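Local atomic coordinates of VP5 (Halorubrum pleomorphic virus 2, PDB entry 6QGI), a protein that probably acts as the membrane fusion protein in the envelope of a pleomorphic virus that infects haloarchaea. Residues A[19-24]-A[272-277]; A[67-72]-A[103-108]; A[285-290]-A[434-439]. One frame throughout, in Å; residues are numbered along the deposited sequence.

Interaction 1 of 3, residues A[19-24]-A[272-277]; sequences ALREFE and ERAAMM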
loop_
_atom_site.group_PDB
_atom_site.type_symbol
_atom_site.label_atom_id
_atom_site.label_comp_id
_atom_site.label_asym_id
_atom_site.label_seq_id
_atom_site.Cartn_x
_atom_site.Cartn_y
_atom_site.Cartn_z
ATOM N N ALA A 19 -1.111 -2.746 -10.143
ATOM C CA ALA A 19 -2.417 -2.709 -10.785
ATOM C C ALA A 19 -2.328 -1.998 -12.135
ATOM O O ALA A 19 -3.297 -1.995 -12.884
ATOM C CB ALA A 19 -3.416 -2.011 -9.877
ATOM N N LEU A 20 -1.155 -1.418 -12.458
ATOM C CA LEU A 20 -0.958 -0.689 -13.711
ATOM C C LEU A 20 0.036 -1.361 -14.656
ATOM O O LEU A 20 -0.184 -1.351 -15.865
ATOM C CB LEU A 20 -0.494 0.742 -13.422
ATOM C CG LEU A 20 -1.539 1.667 -12.827
ATOM C CD1 LEU A 20 -0.918 2.942 -12.399
ATOM C CD2 LEU A 20 -2.662 1.951 -13.828
ATOM N N ARG A 21 1.131 -1.928 -14.117
ATOM C CA ARG A 21 2.187 -2.556 -14.918
ATOM C C ARG A 21 2.890 -3.655 -14.130
ATOM O O ARG A 21 2.603 -3.816 -12.944
ATOM C CB ARG A 21 3.202 -1.479 -15.341
ATOM C CG ARG A 21 4.000 -0.932 -14.157
ATOM C CD ARG A 21 4.641 0.398 -14.430
ATOM N NE ARG A 21 5.019 1.032 -13.168
ATOM C CZ ARG A 21 4.246 1.876 -12.491
ATOM N NH1 ARG A 21 3.047 2.209 -12.960
ATOM N NH2 ARG A 21 4.663 2.398 -11.349
ATOM N N GLU A 22 3.838 -4.380 -14.773
ATOM C CA GLU A 22 4.656 -5.393 -14.103
ATOM C C GLU A 22 5.445 -4.685 -12.992
ATOM O O GLU A 22 6.118 -3.688 -13.253
ATOM C CB GLU A 22 5.575 -6.111 -15.103
ATOM C CG GLU A 22 6.106 -7.435 -14.584
ATOM C CD GLU A 22 7.231 -8.079 -15.369
ATOM O OE1 GLU A 22 7.741 -7.452 -16.326
ATOM O OE2 GLU A 22 7.612 -9.220 -15.018
ATOM N N PHE A 23 5.254 -5.128 -11.749
ATOM C CA PHE A 23 5.838 -4.501 -10.564
ATOM C C PHE A 23 6.935 -5.360 -9.947
ATOM O O PHE A 23 6.884 -6.589 -10.040
ATOM C CB PHE A 23 4.726 -4.242 -9.531
ATOM C CG PHE A 23 4.840 -2.997 -8.678
ATOM C CD1 PHE A 23 5.129 -1.761 -9.252
ATOM C CD2 PHE A 23 4.573 -3.043 -7.312
ATOM C CE1 PHE A 23 5.221 -0.610 -8.463
ATOM C CE2 PHE A 23 4.652 -1.887 -6.526
ATOM C CZ PHE A 23 4.970 -0.678 -7.108
ATOM N N GLU A 24 7.926 -4.712 -9.310
ATOM C CA GLU A 24 9.021 -5.416 -8.650
ATOM C C GLU A 24 8.568 -5.845 -7.268
ATOM O O GLU A 24 8.300 -4.999 -6.409
ATOM C CB GLU A 24 10.288 -4.550 -8.583
ATOM C CG GLU A 24 10.952 -4.361 -9.939
ATOM C CD GLU A 24 12.183 -3.475 -9.978
ATOM O OE1 GLU A 24 12.512 -2.842 -8.947
ATOM O OE2 GLU A 24 12.827 -3.422 -11.050
ATOM N N GLU A 272 0.115 4.489 -19.527
ATOM C CA GLU A 272 1.381 4.648 -20.258
ATOM C C GLU A 272 2.242 5.766 -19.643
ATOM O O GLU A 272 3.429 5.543 -19.417
ATOM C CB GLU A 272 1.124 4.928 -21.744
ATOM C CG GLU A 272 2.369 4.892 -22.619
ATOM C CD GLU A 272 2.177 5.274 -24.079
ATOM O OE1 GLU A 272 1.015 5.466 -24.509
ATOM O OE2 GLU A 272 3.198 5.383 -24.798
ATOM N N ARG A 273 1.639 6.944 -19.356
ATOM C CA ARG A 273 2.312 8.092 -18.740
ATOM C C ARG A 273 2.933 7.700 -17.381
ATOM O O ARG A 273 4.094 8.035 -17.133
ATOM C CB ARG A 273 1.337 9.269 -18.574
ATOM C CG ARG A 273 2.023 10.611 -18.342
ATOM C CD ARG A 273 1.030 11.731 -18.081
ATOM N NE ARG A 273 0.372 12.192 -19.307
ATOM C CZ ARG A 273 0.755 13.257 -20.007
ATOM N NH1 ARG A 273 1.784 13.993 -19.611
ATOM N NH2 ARG A 273 0.099 13.597 -21.111
ATOM N N ALA A 274 2.180 6.959 -16.533
ATOM C CA ALA A 274 2.656 6.487 -15.225
ATOM C C ALA A 274 3.779 5.443 -15.363
ATOM O O ALA A 274 4.673 5.404 -14.519
ATOM C CB ALA A 274 1.507 5.911 -14.421
ATOM N N ALA A 275 3.736 4.613 -16.429
ATOM C CA ALA A 275 4.746 3.593 -16.735
ATOM C C ALA A 275 6.056 4.247 -17.159
ATOM O O ALA A 275 7.134 3.750 -16.824
ATOM C CB ALA A 275 4.243 2.677 -17.839
ATOM N N MET A 276 5.944 5.370 -17.896
ATOM C CA MET A 276 7.049 6.184 -18.409
ATOM C C MET A 276 7.750 6.901 -17.257
ATOM O O MET A 276 8.981 6.945 -17.226
ATOM C CB MET A 276 6.533 7.201 -19.441
ATOM C CG MET A 276 6.070 6.577 -20.747
ATOM S SD MET A 276 5.158 7.741 -21.807
ATOM C CE MET A 276 6.465 8.700 -22.415
ATOM N N MET A 277 6.959 7.433 -16.298
ATOM C CA MET A 277 7.439 8.119 -15.095
ATOM C C MET A 277 8.140 7.143 -14.158
ATOM O O MET A 277 9.045 7.548 -13.432
ATOM C CB MET A 277 6.282 8.807 -14.362
ATOM C CG MET A 277 5.838 10.092 -15.018
ATOM S SD MET A 277 4.582 10.960 -14.048
ATOM C CE MET A 277 3.120 10.197 -14.672
#
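R21 and L20, neighbours on the loop after strand 11-13, lie against one side of the helix segment 272-277, and they show how a charged chain can pack through its carbons while its polar end is spent on another partner. The aliphatic part of R21 runs alongside the helix, with CD of R21 lying 3.9 Å from CA of A275 and 4.1 Å from CB of the same alanine. With chi1 at 68°, CG sits between the backbone N and the carbonyl carbon, and an extended chain from there to NE brings the guanidinium over to A274. There it presents a face, not an N-H. The carbonyl oxygen of A274 stands over that face, displaced toward the rim, and NH1 of R21 is 3.9 Å from O of A274. No hydrogen bond joins the two segments; the polar end is turned to D289, whose OD2 forms a salt bridge with NH2.

L20 makes the second, purely apolar touch. Its CD1 meets CB of A274 at 4.3 Å, a loose contact between a branch end and a methyl group. The carbonyl oxygen of L20 accepts a hydrogen bond from NE of R271, next to the segment on the same helix. L20 also rests on D289 and A292 of helix 285-292. The small alanine side chains allow the loop to lie close to the helix backbone, with CA of R21 and CA of A275 only 6.9 Å apart. This is loop-on-helix packing, in which the segment leading to helix 37-60 is laid against the short helix 270-279.

Interaction 2 of 3, residues A[67-72]-A[103-108]; sequences DGVKHT and NSYLTT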
loop_
_atom_site.group_PDB
_atom_site.type_symbol
_atom_site.label_atom_id
_atom_site.label_comp_id
_atom_site.label_asym_id
_atom_site.label_seq_id
_atom_site.Cartn_x
_atom_site.Cartn_y
_atom_site.Cartn_z
ATOM N N ASP A 67 -11.513 -0.285 -8.964
ATOM C CA ASP A 67 -12.437 0.498 -9.799
ATOM C C ASP A 67 -11.609 1.203 -10.884
ATOM O O ASP A 67 -12.055 1.336 -12.026
ATOM C CB ASP A 67 -13.242 1.511 -8.957
ATOM C CG ASP A 67 -14.688 1.126 -8.676
ATOM O OD1 ASP A 67 -15.330 0.515 -9.565
ATOM O OD2 ASP A 67 -15.190 1.461 -7.578
ATOM N N GLY A 68 -10.383 1.582 -10.513
ATOM C CA GLY A 68 -9.397 2.182 -11.399
ATOM C C GLY A 68 -8.817 1.180 -12.374
ATOM O O GLY A 68 -8.411 1.560 -13.473
ATOM N N VAL A 69 -8.775 -0.108 -11.978
ATOM C CA VAL A 69 -8.298 -1.203 -12.827
ATOM C C VAL A 69 -9.323 -1.375 -13.950
ATOM O O VAL A 69 -8.944 -1.443 -15.119
ATOM C CB VAL A 69 -8.043 -2.516 -12.030
ATOM C CG1 VAL A 69 -7.662 -3.666 -12.953
ATOM C CG2 VAL A 69 -6.968 -2.320 -10.966
ATOM N N LYS A 70 -10.626 -1.353 -13.582
ATOM C CA LYS A 70 -11.775 -1.440 -14.485
ATOM C C LYS A 70 -11.726 -0.295 -15.514
ATOM O O LYS A 70 -11.929 -0.542 -16.699
ATOM C CB LYS A 70 -13.085 -1.414 -13.677
ATOM C CG LYS A 70 -14.324 -1.689 -14.510
ATOM C CD LYS A 70 -15.604 -1.442 -13.747
ATOM C CE LYS A 70 -16.291 -0.183 -14.210
ATOM N NZ LYS A 70 -17.618 -0.023 -13.569
ATOM N N HIS A 71 -11.417 0.932 -15.056
ATOM C CA HIS A 71 -11.297 2.149 -15.865
ATOM C C HIS A 71 -10.119 2.038 -16.835
ATOM O O HIS A 71 -10.261 2.383 -18.011
ATOM C CB HIS A 71 -11.125 3.380 -14.944
ATOM C CG HIS A 71 -11.021 4.692 -15.663
ATOM N ND1 HIS A 71 -12.139 5.325 -16.176
ATOM C CD2 HIS A 71 -9.937 5.467 -15.898
ATOM C CE1 HIS A 71 -11.701 6.451 -16.717
ATOM N NE2 HIS A 71 -10.382 6.578 -16.580
ATOM N N THR A 72 -8.960 1.557 -16.336
ATOM C CA THR A 72 -7.730 1.395 -17.112
ATOM C C THR A 72 -7.948 0.334 -18.197
ATOM O O THR A 72 -7.608 0.589 -19.355
ATOM C CB THR A 72 -6.554 1.085 -16.178
ATOM O OG1 THR A 72 -6.455 2.148 -15.234
ATOM C CG2 THR A 72 -5.228 0.951 -16.914
ATOM N N ASN A 103 -7.632 -8.819 -21.385
ATOM C CA ASN A 103 -6.975 -10.032 -20.923
ATOM C C ASN A 103 -5.477 -9.838 -20.696
ATOM O O ASN A 103 -4.960 -10.360 -19.712
ATOM C CB ASN A 103 -7.232 -11.177 -21.899
ATOM C CG ASN A 103 -8.696 -11.552 -22.022
ATOM O OD1 ASN A 103 -9.500 -11.377 -21.101
ATOM N ND2 ASN A 103 -9.081 -12.070 -23.174
ATOM N N SER A 104 -4.795 -9.075 -21.571
ATOM C CA SER A 104 -3.359 -8.798 -21.479
ATOM C C SER A 104 -3.037 -7.948 -20.250
ATOM O O SER A 104 -2.095 -8.255 -19.515
ATOM C CB SER A 104 -2.866 -8.098 -22.742
ATOM O OG SER A 104 -1.451 -8.048 -22.787
ATOM N N TYR A 105 -3.830 -6.888 -20.027
ATOM C CA TYR A 105 -3.665 -5.976 -18.907
ATOM C C TYR A 105 -4.063 -6.656 -17.580
ATOM O O TYR A 105 -3.326 -6.528 -16.597
ATOM C CB TYR A 105 -4.456 -4.671 -19.139
ATOM C CG TYR A 105 -4.685 -3.848 -17.888
ATOM C CD1 TYR A 105 -3.613 -3.352 -17.149
ATOM C CD2 TYR A 105 -5.970 -3.566 -17.443
ATOM C CE1 TYR A 105 -3.820 -2.611 -15.990
ATOM C CE2 TYR A 105 -6.188 -2.815 -16.292
ATOM C CZ TYR A 105 -5.111 -2.346 -15.564
ATOM O OH TYR A 105 -5.340 -1.597 -14.439
ATOM N N LEU A 106 -5.199 -7.380 -17.554
ATOM C CA LEU A 106 -5.665 -8.051 -16.336
ATOM C C LEU A 106 -4.783 -9.250 -15.975
ATOM O O LEU A 106 -4.722 -9.582 -14.794
ATOM C CB LEU A 106 -7.160 -8.428 -16.389
ATOM C CG LEU A 106 -8.090 -7.194 -16.412
ATOM C CD1 LEU A 106 -9.471 -7.546 -16.716
ATOM C CD2 LEU A 106 -8.088 -6.458 -15.111
ATOM N N THR A 107 -4.030 -9.829 -16.941
ATOM C CA THR A 107 -3.073 -10.910 -16.662
ATOM C C THR A 107 -1.915 -10.312 -15.859
ATOM O O THR A 107 -1.498 -10.917 -14.879
ATOM C CB THR A 107 -2.625 -11.613 -17.962
ATOM O OG1 THR A 107 -3.722 -12.390 -18.418
ATOM C CG2 THR A 107 -1.426 -12.542 -17.774
ATOM N N THR A 108 -1.451 -9.103 -16.241
ATOM C CA THR A 108 -0.365 -8.378 -15.575
ATOM C C THR A 108 -0.793 -7.991 -14.154
ATOM O O THR A 108 0.047 -7.995 -13.263
ATOM C CB THR A 108 0.064 -7.162 -16.412
ATOM O OG1 THR A 108 0.375 -7.599 -17.735
ATOM C CG2 THR A 108 1.272 -6.447 -15.839
#
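The ring of Y105 enters the space between helices 66-86 and 91-133 and meets the carbonyl oxygen of V69 at its edge, close to the ring plane, with CE2 of Y105 3.3 Å from O of V69. Methyl CG2 of T72 comes to the same ring obliquely, 3.6 Å from CZ of Y105, and the two side chains cross at about a right angle. These two helices follow one another in the chain and form an antiparallel helical hairpin, whose segments run at 150° with axes 10.8 Å apart at their closest. That separation is wide for a helix pair, and a long aromatic side chain spans it.

Y105 reaches across because its CG stands anti to the backbone N (chi1 163°), which sends the ring toward the partner helix. The phenol oxygen ends among carbons of the partner helix, where CB of T72 and CG1 of V69 each lie 3.4 Å from OH of Y105. The oxygen is nonetheless satisfied, since it hydrogen-bonds to the carbonyl oxygen of A19, in the loop that also touches V69. The buried hydroxyl is thus paired although its surroundings across this contact are largely hydrocarbon.

L106 adds the second point of contact: its CB is directed past the other helix, but the branch end swings back, bringing CD2 of L106 to 3.6 Å from CG1 of V69. The same leucine packs against L239 of helix 225-253, which ties the hairpin to a third helix. T72 is held by its own helix. Its OG1 donates to O of G68 at 2.7 Å, while N of T72 reaches that same carbonyl oxygen from the opposite face of its plane.

Interaction 3 of 3, residues A[285-290]-A[434-439]; sequences QAIADL and YETIQL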
loop_
_atom_site.group_PDB
_atom_site.type_symbol
_atom_site.label_atom_id
_atom_site.label_comp_id
_atom_site.label_asym_id
_atom_site.label_seq_id
_atom_site.Cartn_x
_atom_site.Cartn_y
_atom_site.Cartn_z
ATOM N N GLN A 285 6.062 8.209 -7.319
ATOM C CA GLN A 285 5.360 7.262 -8.186
ATOM C C GLN A 285 3.951 6.855 -7.738
ATOM O O GLN A 285 3.092 6.685 -8.604
ATOM C CB GLN A 285 6.210 5.999 -8.387
ATOM C CG GLN A 285 5.908 5.232 -9.679
ATOM C CD GLN A 285 5.799 6.117 -10.897
ATOM O OE1 GLN A 285 6.721 6.862 -11.244
ATOM N NE2 GLN A 285 4.657 6.060 -11.564
ATOM N N ALA A 286 3.710 6.656 -6.431
ATOM C CA ALA A 286 2.395 6.220 -5.952
ATOM C C ALA A 286 1.271 7.208 -6.332
ATOM O O ALA A 286 0.204 6.750 -6.749
ATOM C CB ALA A 286 2.418 5.983 -4.453
ATOM N N ILE A 287 1.517 8.540 -6.258
ATOM C CA ILE A 287 0.481 9.507 -6.649
ATOM C C ILE A 287 0.326 9.503 -8.192
ATOM O O ILE A 287 -0.807 9.541 -8.670
ATOM C CB ILE A 287 0.648 10.935 -6.044
ATOM C CG1 ILE A 287 -0.554 11.866 -6.383
ATOM C CG2 ILE A 287 1.981 11.586 -6.407
ATOM C CD1 ILE A 287 -1.952 11.388 -5.933
ATOM N N ALA A 288 1.441 9.354 -8.946
ATOM C CA ALA A 288 1.420 9.243 -10.410
ATOM C C ALA A 288 0.554 8.047 -10.831
ATOM O O ALA A 288 -0.282 8.177 -11.719
ATOM C CB ALA A 288 2.838 9.092 -10.947
ATOM N N ASP A 289 0.705 6.916 -10.118
ATOM C CA ASP A 289 -0.041 5.680 -10.315
ATOM C C ASP A 289 -1.507 5.834 -9.865
ATOM O O ASP A 289 -2.398 5.320 -10.543
ATOM C CB ASP A 289 0.646 4.515 -9.571
ATOM C CG ASP A 289 1.999 4.081 -10.129
ATOM O OD1 ASP A 289 2.332 4.473 -11.277
ATOM O OD2 ASP A 289 2.729 3.354 -9.418
ATOM N N LEU A 290 -1.758 6.556 -8.747
ATOM C CA LEU A 290 -3.112 6.818 -8.243
ATOM C C LEU A 290 -3.913 7.709 -9.208
ATOM O O LEU A 290 -5.122 7.511 -9.340
ATOM C CB LEU A 290 -3.091 7.446 -6.836
ATOM C CG LEU A 290 -2.879 6.493 -5.643
ATOM C CD1 LEU A 290 -2.743 7.268 -4.361
ATOM C CD2 LEU A 290 -4.029 5.486 -5.493
ATOM N N TYR A 434 8.966 13.161 -0.849
ATOM C CA TYR A 434 7.555 13.095 -1.214
ATOM C C TYR A 434 7.128 11.640 -1.313
ATOM O O TYR A 434 7.818 10.842 -1.952
ATOM C CB TYR A 434 7.291 13.829 -2.531
ATOM C CG TYR A 434 7.229 15.333 -2.396
ATOM C CD1 TYR A 434 6.029 15.979 -2.115
ATOM C CD2 TYR A 434 8.365 16.114 -2.564
ATOM C CE1 TYR A 434 5.961 17.368 -2.012
ATOM C CE2 TYR A 434 8.313 17.502 -2.449
ATOM C CZ TYR A 434 7.108 18.128 -2.173
ATOM O OH TYR A 434 7.049 19.501 -2.055
ATOM N N GLU A 435 6.034 11.280 -0.624
ATOM C CA GLU A 435 5.499 9.919 -0.585
ATOM C C GLU A 435 3.990 9.942 -0.405
ATOM O O GLU A 435 3.455 10.918 0.122
ATOM C CB GLU A 435 6.130 9.115 0.573
ATOM C CG GLU A 435 7.642 8.960 0.529
ATOM C CD GLU A 435 8.290 8.359 1.761
ATOM O OE1 GLU A 435 9.522 8.521 1.914
ATOM O OE2 GLU A 435 7.569 7.732 2.570
ATOM N N THR A 436 3.313 8.853 -0.811
ATOM C CA THR A 436 1.871 8.680 -0.638
ATOM C C THR A 436 1.652 7.640 0.449
ATOM O O THR A 436 2.188 6.531 0.376
ATOM C CB THR A 436 1.184 8.302 -1.952
ATOM O OG1 THR A 436 1.437 9.320 -2.914
ATOM C CG2 THR A 436 -0.325 8.114 -1.795
ATOM N N ILE A 437 0.879 8.020 1.471
ATOM C CA ILE A 437 0.554 7.172 2.617
ATOM C C ILE A 437 -0.961 6.967 2.684
ATOM O O ILE A 437 -1.715 7.816 2.214
ATOM C CB ILE A 437 1.120 7.760 3.948
ATOM C CG1 ILE A 437 0.542 9.166 4.261
ATOM C CG2 ILE A 437 2.654 7.782 3.923
ATOM C CD1 ILE A 437 0.635 9.625 5.683
ATOM N N GLN A 438 -1.408 5.835 3.246
ATOM C CA GLN A 438 -2.837 5.591 3.428
ATOM C C GLN A 438 -3.160 5.884 4.884
ATOM O O GLN A 438 -2.599 5.237 5.765
ATOM C CB GLN A 438 -3.242 4.164 3.024
ATOM C CG GLN A 438 -4.746 3.928 3.147
ATOM C CD GLN A 438 -5.180 2.533 2.791
ATOM O OE1 GLN A 438 -4.874 2.024 1.720
ATOM N NE2 GLN A 438 -5.928 1.895 3.677
ATOM N N LEU A 439 -4.041 6.863 5.139
ATOM C CA LEU A 439 -4.421 7.252 6.496
ATOM C C LEU A 439 -5.376 6.231 7.091
ATOM O O LEU A 439 -6.443 5.988 6.530
ATOM C CB LEU A 439 -5.044 8.659 6.508
ATOM C CG LEU A 439 -4.195 9.770 5.881
ATOM C CD1 LEU A 439 -4.984 11.043 5.721
ATOM C CD2 LEU A 439 -2.942 10.046 6.699
#
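The helix segment 285-290 lies across strand segment 434-439 at 62°, with the two axes only 7.2 Å apart at their closest, and A286 faces T436 at the crossing. This is helix-on-strand packing: the first turns of the short helix 285-292 sit against a strand that pairs antiparallel with strands 343-355 and 11-13. It illustrates how a single branched residue can carry a whole interface, because T436 alone supplies the strand's share of the contact and each arm of its side chain meets a different helix residue.

At the root of the branch, CB of T436 meets CB of A286 at 3.6 Å; both side chains start toward the opposite segment, and the alanine is small enough for the close approach. Methyl CG2, anti to the backbone N of T436, points on along the helix and meets L290 tip to tip, with CD1 of L290 3.6 Å from CG2 of T436. The hydroxyl arm turns to I287, whose side chain crosses that of T436 at about a right angle. Here OG1 of T436 packs 3.6 Å from CB of I287. It also comes near the I287 backbone N, but at an angle too poor for a hydrogen bond. Its polar partner is instead the hydroxyl of T346 on the adjoining strand 343-355, so a buried oxygen is paired within the strands while its flank contacts the helix.

On a different side of the helix, away from the strand, Q285 and D289 are linked one turn apart. D289, already the partner of R21, probably stays charged. NE2 of Q285 gives a nearly straight bond of 2.8 Å to OD1 of D289, with an N-H...O angle of 160°, arriving from above the carboxylate plane.

Overall arrangement
Interactions 2 and 3 are buried, whereas interaction 1 is only partly so and connects them. Its loop, 19-24, is joined to interaction 2 through A19 and Y105 and to interaction 3 through R21 and D289, and the helices carrying 272-277 and 285-290 follow each other in the chain. Interactions 2 and 3 themselves do not touch, their nearest atoms being about 7 Å apart. The chemistry follows position: aromatic and aliphatic groups meet between the helices of the hairpin, one threonine joins helix to strand, and a charged chain serves the more open loop. No hydrogen bond crosses within any of the three pairs.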